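Local coordinates for protein putative enoyl-CoA hydratase/isomerase (Mycobacterium abscessus, PDB 3RSI) that probably acts as a hydro-lyase in lipid metabolism and belongs to the enoyl-CoA hydratase/isomerase family, at residues R9-L22 and Q40-I54. Numbering follows the deposited sequence. Where two conformers were deposited one is given.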
ATOM      1  N   ARG B   9      24.675  20.081  21.522  1.00 27.67           N
ATOM      2  CA  ARG B   9      24.834  19.578  20.134  1.00 26.77           C
ATOM      3  C   ARG B   9      23.470  19.467  19.435  1.00 24.44           C
ATOM      4  O   ARG B   9      22.471  19.219  20.091  1.00 23.71           O
ATOM      5  CB  ARG B   9      25.536  18.214  20.129  1.00 27.59           C
ATOM      6  CG  ARG B   9      26.587  18.065  19.044  1.00 30.73           C
ATOM      7  CD  ARG B   9      27.383  16.764  19.187  1.00 32.88           C
ATOM      8  NE  ARG B   9      26.659  15.667  18.562  1.00 34.66           N
ATOM      9  CZ  ARG B   9      27.032  14.995  17.467  1.00 34.24           C
ATOM     10  NH1 ARG B   9      26.241  14.039  17.008  1.00 30.97           N
ATOM     11  NH2 ARG B   9      28.179  15.253  16.833  1.00 35.53           N
ATOM     12  N   GLU B  10      23.426  19.664  18.116  1.00 22.77           N
ATOM     13  CA  GLU B  10      22.139  19.690  17.400  1.00 22.06           C
ATOM     14  C   GLU B  10      21.555  18.298  17.191  1.00 20.43           C
ATOM     15  O   GLU B  10      20.331  18.137  17.039  1.00 18.79           O
ATOM     16  CB  GLU B  10      22.257  20.439  16.073  1.00 22.35           C
ATOM     17  CG  GLU B  10      22.502  21.923  16.258  1.00 25.41           C
ATOM     18  CD  GLU B  10      22.764  22.616  14.959  1.00 29.14           C
ATOM     19  OE1 GLU B  10      21.876  22.579  14.095  1.00 32.77           O
ATOM     20  OE2 GLU B  10      23.858  23.184  14.790  1.00 33.70           O
ATOM     21  N   LEU B  11      22.431  17.293  17.179  1.00 19.28           N
ATOM     22  CA  LEU B  11      21.984  15.909  17.268  1.00 18.90           C
ATOM     23  C   LEU B  11      22.663  15.230  18.450  1.00 19.42           C
ATOM     24  O   LEU B  11      23.889  15.010  18.434  1.00 19.92           O
ATOM     25  CB  LEU B  11      22.271  15.174  15.969  1.00 18.03           C
ATOM     26  CG  LEU B  11      21.710  13.764  15.808  1.00 17.79           C
ATOM     27  CD1 LEU B  11      20.203  13.820  15.563  1.00 16.35           C
ATOM     28  CD2 LEU B  11      22.420  13.027  14.647  1.00 16.62           C
ATOM     29  N   LEU B  12      21.879  14.924  19.484  1.00 19.84           N
ATOM     30  CA  LEU B  12      22.380  14.175  20.625  1.00 21.19           C
ATOM     31  C   LEU B  12      22.484  12.688  20.285  1.00 22.25           C
ATOM     32  O   LEU B  12      21.593  12.116  19.667  1.00 21.14           O
ATOM     33  CB  LEU B  12      21.501  14.364  21.853  1.00 21.63           C
ATOM     34  CG  LEU B  12      21.297  15.805  22.323  1.00 22.18           C
ATOM     35  CD1 LEU B  12      20.280  15.845  23.466  1.00 22.98           C
ATOM     36  CD2 LEU B  12      22.623  16.427  22.736  1.00 23.62           C
ATOM     37  N   VAL B  13      23.597  12.081  20.672  1.00 23.56           N
ATOM     38  CA  VAL B  13      23.834  10.673  20.417  1.00 24.78           C
ATOM     39  C   VAL B  13      24.130  10.005  21.761  1.00 26.44           C
ATOM     40  O   VAL B  13      25.108  10.352  22.441  1.00 26.57           O
ATOM     41  CB  VAL B  13      24.985  10.458  19.423  1.00 25.31           C
ATOM     42  CG1 VAL B  13      25.284   8.942  19.243  1.00 24.54           C
ATOM     43  CG2 VAL B  13      24.664  11.122  18.084  1.00 25.26           C
ATOM     44  N   GLU B  14      23.255   9.077  22.143  1.00 26.90           N
ATOM     45  CA  GLU B  14      23.342   8.376  23.408  1.00 28.37           C
ATOM     46  C   GLU B  14      23.352   6.861  23.168  1.00 28.34           C
ATOM     47  O   GLU B  14      22.488   6.322  22.474  1.00 27.23           O
ATOM     48  CB  GLU B  14      22.150   8.778  24.290  1.00 29.23           C
ATOM     49  CG  GLU B  14      21.792   7.781  25.408  1.00 32.97           C
ATOM     50  CD  GLU B  14      20.498   8.104  26.132  1.00 37.32           C
ATOM     51  OE1 GLU B  14      19.890   9.166  25.848  1.00 39.92           O
ATOM     52  OE2 GLU B  14      20.099   7.282  27.000  1.00 40.91           O
ATOM     53  N   ARG B  15      24.333   6.176  23.750  1.00 28.80           N
ATOM     54  CA  ARG B  15      24.443   4.712  23.640  1.00 29.01           C
ATOM     55  C   ARG B  15      23.929   4.064  24.926  1.00 28.86           C
ATOM     56  O   ARG B  15      24.429   4.378  26.001  1.00 29.90           O
ATOM     57  CB  ARG B  15      25.905   4.344  23.393  1.00 29.44           C
ATOM     58  CG  ARG B  15      26.185   2.881  23.233  1.00 29.99           C
ATOM     59  CD  ARG B  15      25.819   2.342  21.870  1.00 29.08           C
ATOM     60  NE  ARG B  15      26.299   0.968  21.718  1.00 29.62           N
ATOM     61  CZ  ARG B  15      27.433   0.609  21.122  1.00 31.85           C
ATOM     62  NH1 ARG B  15      28.245   1.507  20.585  1.00 32.41           N
ATOM     63  NH2 ARG B  15      27.760  -0.676  21.048  1.00 33.64           N
ATOM     64  N   ASP B  16      22.924   3.192  24.811  1.00 28.11           N
ATOM     65  CA  ASP B  16      22.407   2.377  25.923  1.00 27.70           C
ATOM     66  C   ASP B  16      22.542   0.885  25.563  1.00 26.67           C
ATOM     67  O   ASP B  16      21.601   0.263  25.055  1.00 25.02           O
ATOM     68  CB  ASP B  16      20.929   2.720  26.194  1.00 28.24           C
ATOM     69  CG  ASP B  16      20.321   1.915  27.363  1.00 30.57           C
ATOM     70  OD1 ASP B  16      21.063   1.564  28.295  1.00 34.42           O
ATOM     71  OD2 ASP B  16      19.094   1.635  27.347  1.00 34.05           O
ATOM     72  N   GLY B  17      23.718   0.316  25.813  1.00 25.40           N
ATOM     73  CA  GLY B  17      23.982  -1.054  25.418  1.00 24.78           C
ATOM     74  C   GLY B  17      23.885  -1.210  23.911  1.00 23.70           C
ATOM     75  O   GLY B  17      24.492  -0.438  23.182  1.00 24.31           O
ATOM     76  N   PRO B  18      23.104  -2.186  23.423  1.00 22.44           N
ATOM     77  CA  PRO B  18      22.989  -2.370  21.971  1.00 21.62           C
ATOM     78  C   PRO B  18      22.101  -1.347  21.225  1.00 20.67           C
ATOM     79  O   PRO B  18      21.977  -1.431  20.009  1.00 19.68           O
ATOM     80  CB  PRO B  18      22.374  -3.766  21.850  1.00 21.98           C
ATOM     81  CG  PRO B  18      21.560  -3.909  23.105  1.00 22.03           C
ATOM     82  CD  PRO B  18      22.312  -3.179  24.169  1.00 22.24           C
ATOM     83  N   VAL B  19      21.497  -0.407  21.947  1.00 19.80           N
ATOM     84  CA  VAL B  19      20.619   0.628  21.356  1.00 19.00           C
ATOM     85  C   VAL B  19      21.310   2.014  21.341  1.00 18.73           C
ATOM     86  O   VAL B  19      22.000   2.388  22.288  1.00 19.31           O
ATOM     87  CB  VAL B  19      19.288   0.701  22.153  1.00 18.85           C
ATOM     88  CG1 VAL B  19      18.284   1.718  21.541  1.00 19.04           C
ATOM     89  CG2 VAL B  19      18.649  -0.680  22.245  1.00 18.20           C
ATOM     90  N   VAL B  20      21.154   2.751  20.246  1.00 17.90           N
ATOM     91  CA  VAL B  20      21.579   4.154  20.173  1.00 17.25           C
ATOM     92  C   VAL B  20      20.310   4.977  20.034  1.00 16.46           C
ATOM     93  O   VAL B  20      19.412   4.596  19.274  1.00 15.74           O
ATOM     94  CB  VAL B  20      22.556   4.461  18.974  1.00 17.80           C
ATOM     95  CG1 VAL B  20      22.119   3.762  17.719  1.00 17.77           C
ATOM     96  CG2 VAL B  20      22.639   5.966  18.694  1.00 18.91           C
ATOM     97  N   ILE B  21      20.243   6.081  20.779  1.00 15.62           N
ATOM     98  CA  ILE B  21      19.155   7.033  20.706  1.00 15.34           C
ATOM     99  C   ILE B  21      19.695   8.351  20.165  1.00 14.81           C
ATOM    100  O   ILE B  21      20.644   8.925  20.720  1.00 13.96           O
ATOM    101  CB  ILE B  21      18.524   7.295  22.089  1.00 15.80           C
ATOM    102  CG1 ILE B  21      18.038   5.984  22.711  1.00 17.99           C
ATOM    103  CG2 ILE B  21      17.354   8.288  21.968  1.00 14.94           C
ATOM    104  CD1 ILE B  21      17.909   6.084  24.200  1.00 22.50           C
ATOM    105  N   LEU B  22      19.072   8.802  19.082  1.00 13.60           N
ATOM    106  CA  LEU B  22      19.408  10.036  18.413  1.00 13.50           C
ATOM    107  C   LEU B  22      18.321  11.044  18.736  1.00 12.81           C
ATOM    108  O   LEU B  22      17.128  10.764  18.547  1.00 11.95           O
ATOM    109  CB  LEU B  22      19.457   9.810  16.904  1.00 13.07           C
ATOM    110  CG  LEU B  22      20.457   8.772  16.388  1.00 15.56           C
ATOM    111  CD1 LEU B  22      20.354   8.668  14.872  1.00 16.08           C
ATOM    112  CD2 LEU B  22      21.859   9.168  16.804  1.00 17.14           C
ATOM    113  N   GLN B  40      25.797  15.825  11.163  1.00 17.41           N
ATOM    114  CA  GLN B  40      25.866  14.984  12.351  1.00 17.05           C
ATOM    115  C   GLN B  40      25.061  13.693  12.138  1.00 16.09           C
ATOM    116  O   GLN B  40      25.465  12.636  12.622  1.00 15.92           O
ATOM    117  CB  GLN B  40      25.384  15.755  13.587  1.00 17.18           C
ATOM    118  CG  GLN B  40      26.366  16.873  14.025  1.00 18.16           C
ATOM    119  CD  GLN B  40      25.808  17.784  15.109  1.00 21.87           C
ATOM    120  OE1 GLN B  40      24.662  17.628  15.545  1.00 21.27           O
ATOM    121  NE2 GLN B  40      26.623  18.759  15.550  1.00 24.72           N
ATOM    122  N   PHE B  41      23.936  13.777  11.413  1.00 15.19           N
ATOM    123  CA  PHE B  41      23.203  12.572  10.987  1.00 14.42           C
ATOM    124  C   PHE B  41      24.120  11.622  10.164  1.00 15.28           C
ATOM    125  O   PHE B  41      24.227  10.413  10.464  1.00 14.62           O
ATOM    126  CB  PHE B  41      21.967  12.933  10.151  1.00 14.29           C
ATOM    127  CG  PHE B  41      20.679  13.080  10.961  1.00 13.70           C
ATOM    128  CD1 PHE B  41      20.252  12.060  11.813  1.00 12.18           C
ATOM    129  CD2 PHE B  41      19.916  14.221  10.867  1.00 12.69           C
ATOM    130  CE1 PHE B  41      19.091  12.186  12.549  1.00 13.48           C
ATOM    131  CE2 PHE B  41      18.742  14.362  11.608  1.00 13.48           C
ATOM    132  CZ  PHE B  41      18.323  13.331  12.444  1.00 14.31           C
ATOM    133  N   ALA B  42      24.760  12.167   9.127  1.00 14.96           N
ATOM    134  CA  ALA B  42      25.621  11.345   8.263  1.00 16.07           C
ATOM    135  C   ALA B  42      26.631  10.603   9.105  1.00 16.02           C
ATOM    136  O   ALA B  42      26.799   9.392   8.964  1.00 16.50           O
ATOM    137  CB  ALA B  42      26.317  12.183   7.170  1.00 15.07           C
ATOM    138  N   ALA B  43      27.283  11.321  10.013  1.00 17.01           N
ATOM    139  CA  ALA B  43      28.255  10.712  10.913  1.00 17.10           C
ATOM    140  C   ALA B  43      27.638   9.620  11.811  1.00 16.86           C
ATOM    141  O   ALA B  43      28.261   8.571  12.051  1.00 17.37           O
ATOM    142  CB  ALA B  43      28.949  11.786  11.769  1.00 17.42           C
ATOM    143  N   ALA B  44      26.436   9.864  12.313  1.00 16.21           N
ATOM    144  CA  ALA B  44      25.765   8.893  13.200  1.00 15.89           C
ATOM    145  C   ALA B  44      25.369   7.613  12.441  1.00 15.59           C
ATOM    146  O   ALA B  44      25.460   6.519  12.986  1.00 15.40           O
ATOM    147  CB  ALA B  44      24.514   9.529  13.890  1.00 15.12           C
ATOM    148  N   TRP B  45      24.915   7.745  11.202  1.00 15.33           N
ATOM    149  CA  TRP B  45      24.588   6.555  10.403  1.00 15.97           C
ATOM    150  C   TRP B  45      25.846   5.701  10.184  1.00 17.19           C
ATOM    151  O   TRP B  45      25.783   4.477  10.267  1.00 17.38           O
ATOM    152  CB  TRP B  45      23.965   6.901   9.045  1.00 15.43           C
ATOM    153  CG  TRP B  45      22.774   7.824   9.065  1.00 14.97           C
ATOM    154  CD1 TRP B  45      22.545   8.855   8.214  1.00 14.17           C
ATOM    155  CD2 TRP B  45      21.672   7.807   9.983  1.00 13.75           C
ATOM    156  NE1 TRP B  45      21.363   9.475   8.525  1.00 16.17           N
ATOM    157  CE2 TRP B  45      20.803   8.850   9.606  1.00 14.82           C
ATOM    158  CE3 TRP B  45      21.321   6.996  11.068  1.00 13.89           C
ATOM    159  CZ2 TRP B  45      19.616   9.123  10.294  1.00 15.96           C
ATOM    160  CZ3 TRP B  45      20.133   7.256  11.742  1.00 14.90           C
ATOM    161  CH2 TRP B  45      19.293   8.301  11.349  1.00 14.08           C
ATOM    162  N   ASP B  46      26.980   6.350   9.914  1.00 18.51           N
ATOM    163  CA  ASP B  46      28.248   5.638   9.728  1.00 19.68           C
ATOM    164  C   ASP B  46      28.652   4.869  10.984  1.00 20.14           C
ATOM    165  O   ASP B  46      29.043   3.711  10.898  1.00 20.67           O
ATOM    166  CB  ASP B  46      29.360   6.604   9.292  1.00 20.55           C
ATOM    167  CG  ASP B  46      29.249   6.991   7.826  1.00 21.40           C
ATOM    168  OD1 ASP B  46      28.510   6.326   7.058  1.00 23.72           O
ATOM    169  OD2 ASP B  46      29.893   7.971   7.436  1.00 24.79           O
ATOM    170  N   GLU B  47      28.531   5.502  12.149  1.00 20.48           N
ATOM    171  CA  GLU B  47      28.792   4.850  13.435  1.00 20.79           C
ATOM    172  C   GLU B  47      27.870   3.659  13.670  1.00 19.72           C
ATOM    173  O   GLU B  47      28.312   2.605  14.114  1.00 19.12           O
ATOM    174  CB  GLU B  47      28.605   5.850  14.572  1.00 21.66           C
ATOM    175  CG  GLU B  47      28.801   5.294  15.992  1.00 24.78           C
ATOM    176  CD  GLU B  47      28.619   6.383  17.072  1.00 30.66           C
ATOM    177  OE1 GLU B  47      29.034   7.534  16.823  1.00 32.32           O
ATOM    178  OE2 GLU B  47      28.044   6.101  18.160  1.00 34.38           O
ATOM    179  N   ILE B  48      26.581   3.844  13.388  1.00 18.74           N
ATOM    180  CA  ILE B  48      25.589   2.783  13.592  1.00 18.03           C
ATOM    181  C   ILE B  48      25.823   1.600  12.644  1.00 18.45           C
ATOM    182  O   ILE B  48      25.673   0.439  13.036  1.00 17.88           O
ATOM    183  CB  ILE B  48      24.165   3.339  13.421  1.00 17.36           C
ATOM    184  CG1 ILE B  48      23.808   4.220  14.637  1.00 17.08           C
ATOM    185  CG2 ILE B  48      23.139   2.221  13.240  1.00 15.58           C
ATOM    186  CD1 ILE B  48      22.644   5.183  14.347  1.00 14.20           C
ATOM    187  N   ASP B  49      26.196   1.902  11.399  1.00 18.84           N
ATOM    188  CA  ASP B  49      26.447   0.860  10.398  1.00 19.68           C
ATOM    189  C   ASP B  49      27.720   0.054  10.672  1.00 21.13           C
ATOM    190  O   ASP B  49      27.789  -1.131  10.368  1.00 20.48           O
ATOM    191  CB  ASP B  49      26.524   1.469   8.990  1.00 19.17           C
ATOM    192  CG  ASP B  49      25.164   1.877   8.448  1.00 18.84           C
ATOM    193  OD1 ASP B  49      24.125   1.324   8.896  1.00 15.15           O
ATOM    194  OD2 ASP B  49      25.148   2.748   7.544  1.00 19.20           O
ATOM    195  N   HIS B  50      28.704   0.684  11.283  1.00 22.62           N
ATOM    196  CA  HIS B  50      30.049   0.114  11.458  0.50 23.87           C
ATOM    197  C   HIS B  50      30.197  -0.693  12.747  1.00 24.46           C
ATOM    198  O   HIS B  50      30.995  -1.606  12.822  1.00 25.77           O
ATOM    199  CB  HIS B  50      31.095   1.239  11.444  0.50 24.13           C
ATOM    200  CG  HIS B  50      32.496   0.768  11.687  0.50 25.57           C
ATOM    201  ND1 HIS B  50      33.114   0.870  12.916  0.50 26.52           N
ATOM    202  CD2 HIS B  50      33.395   0.183  10.862  0.50 26.22           C
ATOM    203  CE1 HIS B  50      34.337   0.379  12.832  0.50 26.67           C
ATOM    204  NE2 HIS B  50      34.531  -0.049  11.597  0.50 26.98           N
ATOM    205  N   ASP B  51      29.422  -0.350  13.768  1.00 24.96           N
ATOM    206  CA  ASP B  51      29.552  -1.013  15.054  1.00 25.98           C
ATOM    207  C   ASP B  51      28.567  -2.183  15.175  1.00 26.50           C
ATOM    208  O   ASP B  51      27.370  -1.983  15.402  1.00 25.71           O
ATOM    209  CB  ASP B  51      29.361   0.002  16.178  1.00 26.29           C
ATOM    210  CG  ASP B  51      29.696  -0.560  17.547  1.00 27.31           C
ATOM    211  OD1 ASP B  51      29.777  -1.802  17.693  1.00 29.61           O
ATOM    212  OD2 ASP B  51      29.862   0.251  18.482  1.00 30.14           O
ATOM    213  N   ASP B  52      29.090  -3.408  15.030  1.00 27.14           N
ATOM    214  CA  ASP B  52      28.291  -4.632  15.119  1.00 27.19           C
ATOM    215  C   ASP B  52      27.481  -4.754  16.424  1.00 26.57           C
ATOM    216  O   ASP B  52      26.424  -5.388  16.435  1.00 26.81           O
ATOM    217  CB  ASP B  52      29.195  -5.866  14.980  1.00 28.42           C
ATOM    218  CG  ASP B  52      29.617  -6.147  13.544  1.00 29.87           C
ATOM    219  OD1 ASP B  52      29.092  -5.523  12.592  1.00 31.24           O
ATOM    220  OD2 ASP B  52      30.481  -7.033  13.374  1.00 31.48           O
ATOM    221  N   GLY B  53      27.991  -4.171  17.505  1.00 25.86           N
ATOM    222  CA  GLY B  53      27.305  -4.147  18.808  1.00 25.37           C
ATOM    223  C   GLY B  53      26.072  -3.247  18.867  1.00 24.34           C
ATOM    224  O   GLY B  53      25.260  -3.332  19.802  1.00 24.46           O
ATOM    225  N   ILE B  54      25.916  -2.365  17.889  1.00 23.23           N
ATOM    226  CA  ILE B  54      24.682  -1.587  17.790  1.00 21.61           C
ATOM    227  C   ILE B  54      23.665  -2.425  17.021  1.00 20.31           C
ATOM    228  O   ILE B  54      23.875  -2.724  15.847  1.00 19.84           O
ATOM    229  CB  ILE B  54      24.898  -0.228  17.104  1.00 21.42           C
ATOM    230  CG1 ILE B  54      25.906   0.608  17.898  1.00 22.28           C
ATOM    231  CG2 ILE B  54      23.567   0.515  16.990  1.00 20.20           C
ATOM    232  CD1 ILE B  54      26.136   2.007  17.341  1.00 23.64           C
TER
HETATM  233  O   HOH W   1      26.779  12.460  14.886  1.00 12.10           O
HETATM  234  O   HOH W   2      26.119  20.982  17.068  1.00 21.64           O
HETATM  235  O   HOH W   3      28.938   4.009  19.558  1.00 36.95           O
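Leu11 and Val13 of strand 11-16 face Gln40 and Ala44 of helix 40-50, the strand and helix axes running 18° apart and 9.5 Å away at closest. The hairpin turns back through a type II' turn, Asp16 to Val19, and strand 19-22 runs antiparallel to the helix. The backbone N of Leu11 donates to Gln40 OE1 (2.8 Å), nearly in line with the amide C=O but bent at the hydrogen. The Gln40 amide lies stacked, planes 10° apart, over the Arg9 guanidinium, whose NE and NH1 both clasp the carbonyl O of Leu11. Leu11, with CG anti to its own N (chi1 -172°), sets CD1 over the Phe41 ring face, 4.0 Å from the centroid. Leu22 CD1 reaches Trp45 CZ3 (3.4 Å), while Val20 CG1 touches both Ile48 CG1 and Ile54 CG2. Beyond the helix, Arg15 NH1 forms a salt bridge with Asp51 OD2 (2.9 Å), approaching from above the carboxylate plane; Ile54 CG1 covers one guanidinium face, and NE holds Gly17 O. A second subunit packs on Phe41 and Trp45. The helix packs lengthwise on one sheet face in the right-handed beta-alpha-beta crossover of strand 19-24, helix 35-50 and strand 56-61, part of the crotonase fold.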